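Local coordinates for immunomodulatory active chitinase (Trichuris suis, PDB 6G9C), which probably hydrolyses chitin as a family 18 glycoside hydrolase and has immunomodulatory properties in inflammatory lung disease, at residues S234-R239 / M350-N355; L272-R277 / Y388-L393; Y312-K317 / P333-G338; A322-D327 / F342-V347. One frame throughout, in Å; residues are numbered along the deposited sequence.

Contact 1 of 4, residues S234-R239 / M350-N355; sequences SPLYSR and MKAKIN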
# COMPACT_ATOMS: atom_id res chain seq x y z
N SER A 234 16.37 32.28 5.91
CA SER A 234 15.87 31.60 7.11
C SER A 234 16.95 31.63 8.18
O SER A 234 17.65 30.64 8.43
CB SER A 234 15.46 30.16 6.77
OG SER A 234 14.86 29.49 7.88
N PRO A 235 17.13 32.78 8.83
CA PRO A 235 18.14 32.86 9.89
C PRO A 235 17.66 32.12 11.12
O PRO A 235 16.48 32.20 11.49
CB PRO A 235 18.27 34.36 10.16
CG PRO A 235 16.92 34.93 9.78
CD PRO A 235 16.37 34.04 8.68
N LEU A 236 18.58 31.40 11.76
CA LEU A 236 18.24 30.74 13.02
C LEU A 236 18.04 31.77 14.12
O LEU A 236 17.06 31.68 14.88
CB LEU A 236 19.33 29.74 13.41
CG LEU A 236 19.11 29.03 14.76
CD1 LEU A 236 17.75 28.34 14.79
CD2 LEU A 236 20.23 28.03 15.03
N TYR A 237 18.93 32.76 14.22
CA TYR A 237 18.82 33.82 15.20
C TYR A 237 18.84 35.18 14.52
O TYR A 237 19.29 35.32 13.38
CB TYR A 237 19.96 33.81 16.22
CG TYR A 237 20.28 32.47 16.83
CD1 TYR A 237 19.48 31.92 17.82
CD2 TYR A 237 21.41 31.75 16.42
CE1 TYR A 237 19.79 30.70 18.39
CE2 TYR A 237 21.72 30.53 16.98
CZ TYR A 237 20.91 30.02 17.97
OH TYR A 237 21.22 28.80 18.53
N SER A 238 18.40 36.20 15.26
CA SER A 238 18.52 37.57 14.81
C SER A 238 19.98 38.02 14.83
O SER A 238 20.82 37.47 15.53
CB SER A 238 17.69 38.50 15.69
OG SER A 238 18.17 38.48 17.02
N ARG A 239 20.26 39.05 14.03
CA ARG A 239 21.59 39.63 13.95
C ARG A 239 21.56 41.04 14.54
O ARG A 239 20.55 41.74 14.43
CB ARG A 239 22.09 39.69 12.51
CG ARG A 239 21.67 38.51 11.65
CD ARG A 239 22.07 38.73 10.20
NE ARG A 239 23.52 38.80 10.03
CZ ARG A 239 24.20 39.88 9.63
NH1 ARG A 239 23.55 41.01 9.36
NH2 ARG A 239 25.52 39.82 9.50
N MET A 350 21.90 23.44 8.54
CA MET A 350 20.93 22.42 8.94
C MET A 350 21.35 21.77 10.25
O MET A 350 20.51 21.48 11.11
CB MET A 350 20.79 21.36 7.85
CG MET A 350 20.22 21.88 6.56
SD MET A 350 18.44 22.07 6.67
CE MET A 350 17.95 20.82 5.50
N LYS A 351 22.66 21.52 10.41
CA LYS A 351 23.17 20.94 11.64
C LYS A 351 22.84 21.82 12.83
O LYS A 351 22.40 21.33 13.88
CB LYS A 351 24.69 20.75 11.54
CG LYS A 351 25.17 19.34 11.46
CD LYS A 351 26.69 19.30 11.19
CE LYS A 351 27.49 20.09 12.21
NZ LYS A 351 28.97 20.02 11.95
N ALA A 352 23.10 23.12 12.70
CA ALA A 352 22.84 24.03 13.81
C ALA A 352 21.35 24.07 14.13
O ALA A 352 20.96 23.99 15.30
CB ALA A 352 23.37 25.42 13.48
N LYS A 353 20.51 24.16 13.10
CA LYS A 353 19.07 24.26 13.31
C LYS A 353 18.49 22.98 13.91
O LYS A 353 17.69 23.04 14.85
CB LYS A 353 18.38 24.59 11.98
CG LYS A 353 18.67 26.01 11.50
CD LYS A 353 18.11 26.24 10.10
CE LYS A 353 18.17 27.72 9.74
NZ LYS A 353 17.74 27.95 8.32
N ILE A 354 18.86 21.82 13.37
CA ILE A 354 18.30 20.56 13.85
C ILE A 354 18.79 20.25 15.26
O ILE A 354 18.04 19.71 16.09
CB ILE A 354 18.63 19.43 12.86
CG1 ILE A 354 17.96 19.73 11.51
CG2 ILE A 354 18.16 18.07 13.39
CD1 ILE A 354 18.33 18.76 10.42
N ASN A 355 20.06 20.55 15.56
CA ASN A 355 20.55 20.40 16.93
C ASN A 355 19.85 21.38 17.86
O ASN A 355 19.58 21.06 19.02
CB ASN A 355 22.06 20.60 16.98
CG ASN A 355 22.83 19.36 16.56
OD1 ASN A 355 22.57 18.25 17.03
ND2 ASN A 355 23.78 19.54 15.66
O HOH W 1 14.99 26.98 8.82
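Lys353 reaches out from helix 347-360 with its aliphatic chain against Leu236 and its ammonium group at Ser234. CG sits anti to the carbonyl carbon (chi1 -70°) and the rest of the chain is fully extended, which is how a residue whose CB does not face the loop still delivers its nitrogen there. NZ donates to Ser234 O at 2.7 Å, lying in the carbonyl plane on a lone pair with a C=O...N angle of 144°. A second, weak bond runs from NZ to Ser234 OG at 3.3 Å. One water ties the pair together, accepting from Lys353 NZ at 3.0 Å and donating to Ser234 OG at 2.7 Å. In the family 18 barrel this joins the long loop after strand 214-218, the sixth barrel strand, to the helix that follows the seventh. Lys353 NZ also forms a salt bridge to Asp345, which probably offsets its buried charge, while Ser234 OG is also bonded to Cys219 O. Leu236 supplies the apolar part. Its side chain and that of Lys353 run past one another in opposing senses, with Leu236 CD1 4.1 Å from Lys353 CG. The other methyl, Leu236 CD2, comes within 4.1 Å of Ala352 O and 4.4 Å of Ala352 CB. On the loop's own side, Leu236 CG sits over the centre of the Tyr237 ring, 3.7 Å above its plane.

Contact 2 of 4, residues L272-R277 / Y388-L393; sequences LPTYGR and YPLISL. With EDO (1,2-ethanediol), chain D.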
# COMPACT_ATOMS: atom_id res chain seq x y z
N LEU A 272 12.56 23.74 7.41
CA LEU A 272 13.95 23.81 6.95
C LEU A 272 13.95 23.94 5.43
O LEU A 272 13.48 23.02 4.73
CB LEU A 272 14.76 22.57 7.37
CG LEU A 272 14.72 22.16 8.84
CD1 LEU A 272 15.44 20.84 9.00
CD2 LEU A 272 15.35 23.22 9.72
N PRO A 273 14.45 25.04 4.88
CA PRO A 273 14.48 25.18 3.41
C PRO A 273 15.70 24.48 2.83
O PRO A 273 16.80 24.58 3.37
CB PRO A 273 14.59 26.69 3.21
CG PRO A 273 15.30 27.18 4.44
CD PRO A 273 14.91 26.27 5.56
N THR A 274 15.51 23.79 1.70
CA THR A 274 16.65 23.26 0.95
C THR A 274 16.91 24.06 -0.32
O THR A 274 17.72 23.64 -1.16
CB THR A 274 16.45 21.78 0.59
OG1 THR A 274 15.19 21.62 -0.08
CG2 THR A 274 16.49 20.91 1.84
N TYR A 275 16.24 25.20 -0.46
CA TYR A 275 16.47 26.19 -1.50
C TYR A 275 17.05 27.45 -0.87
O TYR A 275 17.08 27.60 0.36
CB TYR A 275 15.18 26.55 -2.25
CG TYR A 275 14.22 27.26 -1.31
CD1 TYR A 275 13.46 26.53 -0.41
CD2 TYR A 275 14.16 28.65 -1.26
CE1 TYR A 275 12.60 27.17 0.50
CE2 TYR A 275 13.31 29.29 -0.36
CZ TYR A 275 12.55 28.54 0.52
OH TYR A 275 11.74 29.16 1.42
N GLY A 276 17.53 28.34 -1.74
CA GLY A 276 17.95 29.66 -1.32
C GLY A 276 17.26 30.73 -2.16
O GLY A 276 16.55 30.43 -3.13
N ARG A 277 17.49 31.98 -1.77
CA ARG A 277 16.93 33.13 -2.47
C ARG A 277 18.05 34.07 -2.85
O ARG A 277 19.06 34.17 -2.15
CB ARG A 277 15.90 33.89 -1.64
CG ARG A 277 14.68 33.05 -1.31
CD ARG A 277 13.49 33.86 -0.82
NE ARG A 277 12.32 32.99 -0.79
CZ ARG A 277 11.54 32.73 -1.83
NH1 ARG A 277 11.76 33.34 -2.99
NH2 ARG A 277 10.53 31.88 -1.71
N TYR A 388 21.09 13.08 -0.56
CA TYR A 388 20.36 13.88 0.43
C TYR A 388 21.29 14.35 1.55
O TYR A 388 21.05 14.03 2.73
CB TYR A 388 19.19 13.09 1.00
CG TYR A 388 18.11 12.75 0.01
CD1 TYR A 388 17.12 13.68 -0.30
CD2 TYR A 388 18.05 11.47 -0.58
CE1 TYR A 388 16.12 13.37 -1.18
CE2 TYR A 388 17.04 11.15 -1.47
CZ TYR A 388 16.07 12.12 -1.75
OH TYR A 388 15.04 11.83 -2.63
N PRO A 389 22.37 15.07 1.24
CA PRO A 389 23.26 15.53 2.32
C PRO A 389 22.55 16.42 3.33
O PRO A 389 22.89 16.42 4.52
CB PRO A 389 24.37 16.29 1.57
CG PRO A 389 23.71 16.73 0.29
CD PRO A 389 22.77 15.61 -0.07
N LEU A 390 21.55 17.19 2.88
CA LEU A 390 20.81 18.05 3.80
C LEU A 390 19.73 17.28 4.55
O LEU A 390 19.69 17.29 5.78
CB LEU A 390 20.17 19.22 3.04
CG LEU A 390 21.10 20.13 2.24
CD1 LEU A 390 20.38 21.41 1.84
CD2 LEU A 390 22.33 20.44 3.06
N ILE A 391 18.85 16.59 3.82
CA ILE A 391 17.66 16.03 4.45
C ILE A 391 18.00 14.85 5.36
O ILE A 391 17.34 14.63 6.38
CB ILE A 391 16.62 15.69 3.36
CG1 ILE A 391 16.23 16.97 2.63
CG2 ILE A 391 15.36 15.07 3.97
CD1 ILE A 391 15.35 16.74 1.43
N SER A 392 19.07 14.09 5.04
CA SER A 392 19.52 13.00 5.90
C SER A 392 19.77 13.44 7.33
O SER A 392 19.74 12.60 8.24
CB SER A 392 20.83 12.37 5.38
OG SER A 392 20.68 11.88 4.07
N LEU A 393 20.07 14.73 7.55
CA LEU A 393 20.41 15.20 8.89
C LEU A 393 19.25 15.06 9.87
O LEU A 393 19.49 15.01 11.08
CB LEU A 393 20.87 16.66 8.83
CG LEU A 393 22.23 16.85 8.13
CD1 LEU A 393 22.53 18.32 7.88
CD2 LEU A 393 23.33 16.20 8.93
C1 EDO D . 7.67 27.41 0.22
O1 EDO D . 6.50 28.08 0.68
C2 EDO D . 8.85 28.38 0.14
O2 EDO D . 8.48 29.54 -0.61
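Thr274 sets its methyl group against both Leu390 and Ile391, meeting the two in quite different ways. Against Leu390 it lies antiparallel: the side chains pass each other heading in contrary directions, and Thr274 CG2 comes within 3.9 Å of Leu390 CD1. CB of the threonine shares in this contact, 4.1 Å from the same methyl. Ile391 instead lies across it at about a right angle and presents a methylene, CG1, 4.0 Å from Thr274 CG2. With OG1 placed between the backbone N and the carbonyl carbon (chi1 53°), CG2 is the branch turned to this apolar pair, and the hydroxyl is left to bond Thr369 O. Thr274 interrupts strand 268-281, the seventh strand of the TIM barrel, so the contact ties a barrel strand to the turn leading into helix 392-398. Met350 and Val347 of the neighbouring helix 347-360 also pack on Leu390. The turn is held from within by Tyr388 O, which receives Ser392 N at 3.0 Å and Ser392 OG at 2.6 Å from opposite faces of its carbonyl plane. Asp373 takes the backbone N atoms of Leu390 and Ile391 on its two carboxylate oxygens. Further along the strand, a 1,2-ethanediol, probably from the crystallisation liquor, sits near the edge of the Arg277 guanidinium; the bond from Arg277 NH2 to its O2 is weak, at 3.3 Å, and Asp221 binds the diol as well.

Contact 3 of 4, residues Y312-K317 / P333-G338; sequences YEVCQK and PYLVQG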
# COMPACT_ATOMS: atom_id res chain seq x y z
N TYR A 312 21.44 21.97 -4.68
CA TYR A 312 22.36 21.32 -5.61
C TYR A 312 22.88 22.29 -6.67
O TYR A 312 23.99 22.12 -7.18
CB TYR A 312 21.70 20.08 -6.24
CG TYR A 312 20.48 20.30 -7.12
CD1 TYR A 312 20.62 20.68 -8.46
CD2 TYR A 312 19.19 20.07 -6.64
CE1 TYR A 312 19.50 20.85 -9.28
CE2 TYR A 312 18.07 20.24 -7.45
CZ TYR A 312 18.23 20.63 -8.77
OH TYR A 312 17.12 20.80 -9.58
N GLU A 313 22.11 23.34 -6.99
CA GLU A 313 22.60 24.37 -7.89
C GLU A 313 23.67 25.22 -7.23
O GLU A 313 24.61 25.67 -7.89
CB GLU A 313 21.44 25.24 -8.37
CG GLU A 313 20.64 24.67 -9.53
CD GLU A 313 19.37 25.47 -9.77
OE1 GLU A 313 18.96 26.21 -8.85
OE2 GLU A 313 18.78 25.36 -10.86
N VAL A 314 23.52 25.48 -5.92
CA VAL A 314 24.61 26.12 -5.17
C VAL A 314 25.87 25.28 -5.26
O VAL A 314 26.98 25.80 -5.47
CB VAL A 314 24.20 26.35 -3.71
CG1 VAL A 314 25.43 26.74 -2.86
CG2 VAL A 314 23.08 27.42 -3.62
N CYS A 315 25.74 23.96 -5.11
CA CYS A 315 26.91 23.09 -5.24
C CYS A 315 27.58 23.26 -6.59
O CYS A 315 28.82 23.33 -6.68
CB CYS A 315 26.49 21.64 -5.02
SG CYS A 315 26.35 21.19 -3.28
N GLN A 316 26.78 23.32 -7.66
CA GLN A 316 27.32 23.54 -9.00
C GLN A 316 28.09 24.86 -9.07
O GLN A 316 29.15 24.93 -9.69
CB GLN A 316 26.18 23.51 -10.02
CG GLN A 316 26.59 23.46 -11.49
CD GLN A 316 25.46 22.96 -12.40
OE1 GLN A 316 25.51 21.84 -12.92
NE2 GLN A 316 24.44 23.79 -12.58
N LYS A 317 27.58 25.91 -8.42
CA LYS A 317 28.29 27.19 -8.45
C LYS A 317 29.54 27.18 -7.58
O LYS A 317 30.55 27.81 -7.93
CB LYS A 317 27.34 28.32 -8.04
CG LYS A 317 26.25 28.60 -9.07
CD LYS A 317 25.41 29.79 -8.65
CE LYS A 317 24.40 30.16 -9.73
NZ LYS A 317 25.08 30.35 -11.05
N PRO A 333 24.81 30.26 5.63
CA PRO A 333 25.80 30.72 4.64
C PRO A 333 25.17 31.60 3.58
O PRO A 333 23.95 31.57 3.37
CB PRO A 333 26.29 29.41 4.03
CG PRO A 333 25.04 28.59 4.01
CD PRO A 333 24.28 28.93 5.28
N TYR A 334 25.99 32.40 2.91
CA TYR A 334 25.55 33.02 1.68
C TYR A 334 26.62 32.81 0.62
O TYR A 334 27.77 32.46 0.91
CB TYR A 334 25.19 34.50 1.88
CG TYR A 334 26.30 35.47 2.27
CD1 TYR A 334 27.02 36.16 1.31
CD2 TYR A 334 26.55 35.75 3.61
CE1 TYR A 334 28.00 37.08 1.67
CE2 TYR A 334 27.50 36.68 3.99
CZ TYR A 334 28.23 37.34 3.01
OH TYR A 334 29.19 38.24 3.38
N LEU A 335 26.20 32.98 -0.63
CA LEU A 335 27.02 32.68 -1.80
C LEU A 335 27.12 33.93 -2.66
O LEU A 335 26.11 34.60 -2.91
CB LEU A 335 26.42 31.53 -2.60
CG LEU A 335 27.35 30.91 -3.64
CD1 LEU A 335 28.24 29.92 -2.94
CD2 LEU A 335 26.57 30.23 -4.75
N VAL A 336 28.33 34.24 -3.11
CA VAL A 336 28.57 35.37 -4.00
C VAL A 336 29.29 34.85 -5.24
O VAL A 336 30.31 34.15 -5.12
CB VAL A 336 29.39 36.48 -3.33
CG1 VAL A 336 29.45 37.70 -4.23
CG2 VAL A 336 28.80 36.83 -1.97
N GLN A 337 28.78 35.21 -6.42
CA GLN A 337 29.42 34.85 -7.69
C GLN A 337 29.21 36.03 -8.63
O GLN A 337 28.12 36.19 -9.20
CB GLN A 337 28.82 33.57 -8.24
CG GLN A 337 29.46 33.03 -9.51
CD GLN A 337 28.65 31.88 -10.10
OE1 GLN A 337 27.45 32.02 -10.36
NE2 GLN A 337 29.30 30.75 -10.30
N GLY A 338 30.25 36.86 -8.79
CA GLY A 338 30.08 38.08 -9.57
C GLY A 338 29.09 38.98 -8.87
O GLY A 338 29.23 39.28 -7.68
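The carboxamide of Gln337 is crossed at about a right angle by the Lys317 chain, whose carbons stay to one side of the amide plane, while NZ lies in the plane at the oxygen. Lys317 CB and CG both lie 3.9 Å from Gln337 NE2, and CD is 3.5 Å from Gln337 OE1. The lysine runs extended as far as CE and then bends at its last torsion (chi4 -53°), which swings NZ back into the amide plane. There NZ donates to Gln337 OE1 at 3.0 Å, on a lone pair, with a C=O...N angle of 139°. The bond sets OE1, rather than NE2, at the ammonium group. The other flat group of the strand, the Tyr334 ring, is turned away from the helix; it stacks on Trp341 and has Val336 CG2 at its edge. Next to the polar pair along the strand, Leu335 inserts its CD2 methyl towards the helix, 3.9 Å from Lys317 CB and 4.1 Å from Val314 CG1. The valine and leucine side chains point past one another in opposite senses, whereas the lysine passes Leu335 at a slant. The axes of helix segment 312-317 and strand segment 333-337 come within 10.2 Å, their directions 48° apart. The far side of the same helix is tied down by the disulfide from Cys315 to Cys380. A helix laid over a small antiparallel sheet in this way is characteristic of the alpha+beta domain inserted between the seventh barrel strand and its helix in many family 18 chitinases.

Contact 4 of 4, residues A322-D327 / F342-V347; sequences AKRVWD and FSYDDV
Arg324 and Asp346 form a salt bridge within the alpha+beta insertion of the family 18 barrel, joining an outer strand, 323-327, to the chain where it leaves strand 340-343 for helix 347-360. Strand 332-337 lies between the two strands, so the extended arginine has to span the gap to reach the short aspartate. Arg324 puts CG anti to its own backbone N (chi1 171°) and stays extended to NE, which carries the guanidinium out towards the aspartate. It grips side-on with two nitrogens on one oxygen: NH2 reaches Asp346 OD2 at 2.8 Å on the syn lone pair, while NE, at 3.1 Å, meets OD2 nearly along its C-O axis. Guanidinium and carboxylate are close to coplanar, 22° apart. Asp346 itself holds CG between its backbone N and carbonyl carbon (chi1 70°). It is the N-cap of helix 347-360, with OD1 accepting from a backbone N in the first turn; the two oxygens thus divide their work between helix and arginine. Tyr344 arrives across the arginine, its ring plane steep to the guanidinium, and sets OH against the aliphatic stem 3.4 Å from Arg324 CD. Glu348 also packs on both Arg324 and Trp326. The indole NE1 is hydrogen-bonded to Asp328 OD1, and the opposite, six-membered part of the ring comes up to the carboxylate obliquely, with Trp326 CZ3 4.1 Å from Asp346 OD1.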
# COMPACT_ATOMS: atom_id res chain seq x y z
N ALA A 322 32.38 29.96 -7.06
CA ALA A 322 31.65 30.90 -6.24
C ALA A 322 32.22 30.95 -4.82
O ALA A 322 32.80 29.98 -4.33
CB ALA A 322 30.16 30.53 -6.19
N LYS A 323 32.05 32.09 -4.17
CA LYS A 323 32.56 32.31 -2.83
C LYS A 323 31.46 32.06 -1.81
O LYS A 323 30.36 32.61 -1.92
CB LYS A 323 33.10 33.74 -2.67
CG LYS A 323 33.56 34.07 -1.25
CD LYS A 323 34.06 35.51 -1.12
CE LYS A 323 33.05 36.50 -1.69
NZ LYS A 323 33.26 37.91 -1.25
N ARG A 324 31.76 31.22 -0.82
CA ARG A 324 30.87 30.97 0.30
C ARG A 324 31.32 31.79 1.50
O ARG A 324 32.52 31.85 1.80
CB ARG A 324 30.85 29.48 0.63
CG ARG A 324 30.12 29.10 1.91
CD ARG A 324 30.19 27.61 2.13
NE ARG A 324 29.41 27.15 3.27
CZ ARG A 324 29.85 27.16 4.53
NH1 ARG A 324 31.07 27.63 4.79
NH2 ARG A 324 29.09 26.70 5.51
N VAL A 325 30.37 32.42 2.19
CA VAL A 325 30.62 33.12 3.44
C VAL A 325 29.71 32.53 4.51
O VAL A 325 28.51 32.36 4.28
CB VAL A 325 30.39 34.63 3.32
CG1 VAL A 325 30.62 35.31 4.67
CG2 VAL A 325 31.30 35.24 2.25
N TRP A 326 30.28 32.22 5.67
CA TRP A 326 29.51 31.73 6.81
C TRP A 326 29.15 32.92 7.70
O TRP A 326 30.03 33.66 8.14
CB TRP A 326 30.31 30.70 7.60
CG TRP A 326 29.63 30.21 8.86
CD1 TRP A 326 29.98 30.47 10.15
CD2 TRP A 326 28.48 29.35 8.93
NE1 TRP A 326 29.11 29.84 11.02
CE2 TRP A 326 28.19 29.15 10.29
CE3 TRP A 326 27.67 28.75 7.96
CZ2 TRP A 326 27.11 28.36 10.71
CZ3 TRP A 326 26.60 27.97 8.39
CH2 TRP A 326 26.34 27.78 9.75
N ASP A 327 27.85 33.11 7.95
CA ASP A 327 27.39 34.14 8.88
C ASP A 327 27.10 33.47 10.22
O ASP A 327 26.05 32.87 10.40
CB ASP A 327 26.15 34.86 8.35
CG ASP A 327 25.72 35.99 9.26
OD1 ASP A 327 26.49 36.98 9.36
OD2 ASP A 327 24.64 35.90 9.88
N PHE A 342 23.34 34.97 -2.99
CA PHE A 342 22.28 34.07 -2.54
C PHE A 342 22.42 33.80 -1.05
O PHE A 342 23.52 33.50 -0.58
CB PHE A 342 22.31 32.73 -3.27
CG PHE A 342 22.29 32.82 -4.76
CD1 PHE A 342 23.48 32.91 -5.49
CD2 PHE A 342 21.09 32.75 -5.46
CE1 PHE A 342 23.46 32.98 -6.87
CE2 PHE A 342 21.07 32.81 -6.85
CZ PHE A 342 22.25 32.92 -7.55
N SER A 343 21.31 33.87 -0.34
CA SER A 343 21.24 33.31 1.00
C SER A 343 20.66 31.90 0.89
O SER A 343 19.65 31.70 0.20
CB SER A 343 20.36 34.18 1.90
OG SER A 343 19.90 33.45 3.02
N TYR A 344 21.28 30.93 1.53
CA TYR A 344 20.81 29.56 1.36
C TYR A 344 21.05 28.79 2.65
O TYR A 344 21.45 29.36 3.66
CB TYR A 344 21.50 28.87 0.16
CG TYR A 344 22.99 28.60 0.32
CD1 TYR A 344 23.92 29.64 0.26
CD2 TYR A 344 23.46 27.30 0.49
CE1 TYR A 344 25.28 29.39 0.38
CE2 TYR A 344 24.82 27.04 0.62
CZ TYR A 344 25.73 28.08 0.57
OH TYR A 344 27.08 27.82 0.69
N ASP A 345 20.74 27.49 2.62
CA ASP A 345 21.01 26.61 3.75
C ASP A 345 21.83 25.42 3.30
O ASP A 345 21.72 24.94 2.17
CB ASP A 345 19.69 26.16 4.41
CG ASP A 345 19.19 27.17 5.44
OD1 ASP A 345 18.50 28.13 5.03
OD2 ASP A 345 19.51 27.02 6.64
N ASP A 346 22.69 24.93 4.20
CA ASP A 346 23.61 23.87 3.83
C ASP A 346 23.75 22.92 5.02
O ASP A 346 22.98 22.99 5.99
CB ASP A 346 24.94 24.46 3.34
CG ASP A 346 25.77 25.12 4.46
OD1 ASP A 346 25.30 25.25 5.61
OD2 ASP A 346 26.93 25.51 4.17
N VAL A 347 24.74 22.02 4.95
CA VAL A 347 24.88 21.03 6.01
C VAL A 347 25.15 21.70 7.34
O VAL A 347 24.59 21.32 8.37
CB VAL A 347 25.97 20.00 5.66
CG1 VAL A 347 26.20 19.11 6.86
CG2 VAL A 347 25.56 19.15 4.46

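Overall arrangement
Contacts 3 and 4 interlock in the insertion domain, their centres 7 Å apart and their segments alternating along the chain, with strand 332-337 hydrogen-bonded to both 323-327 and 340-343. Contacts 1 and 2, 12 Å apart, belong to the barrel and also alternate; helix 347-360 packs on strand 268-281 and on the turn before helix 392-398. Contact 4 is nested inside the loops closed by contacts 1 and 2 and meets each: strands 268-281 and 340-343 are neighbours, and salt bridges Lys353-Asp345 and Arg239-Asp327 lead to contact 1. Contact 3 touches neither; in contact 4 the chain leaves strand 340-343 for helix 347-360 and so returns to the barrel.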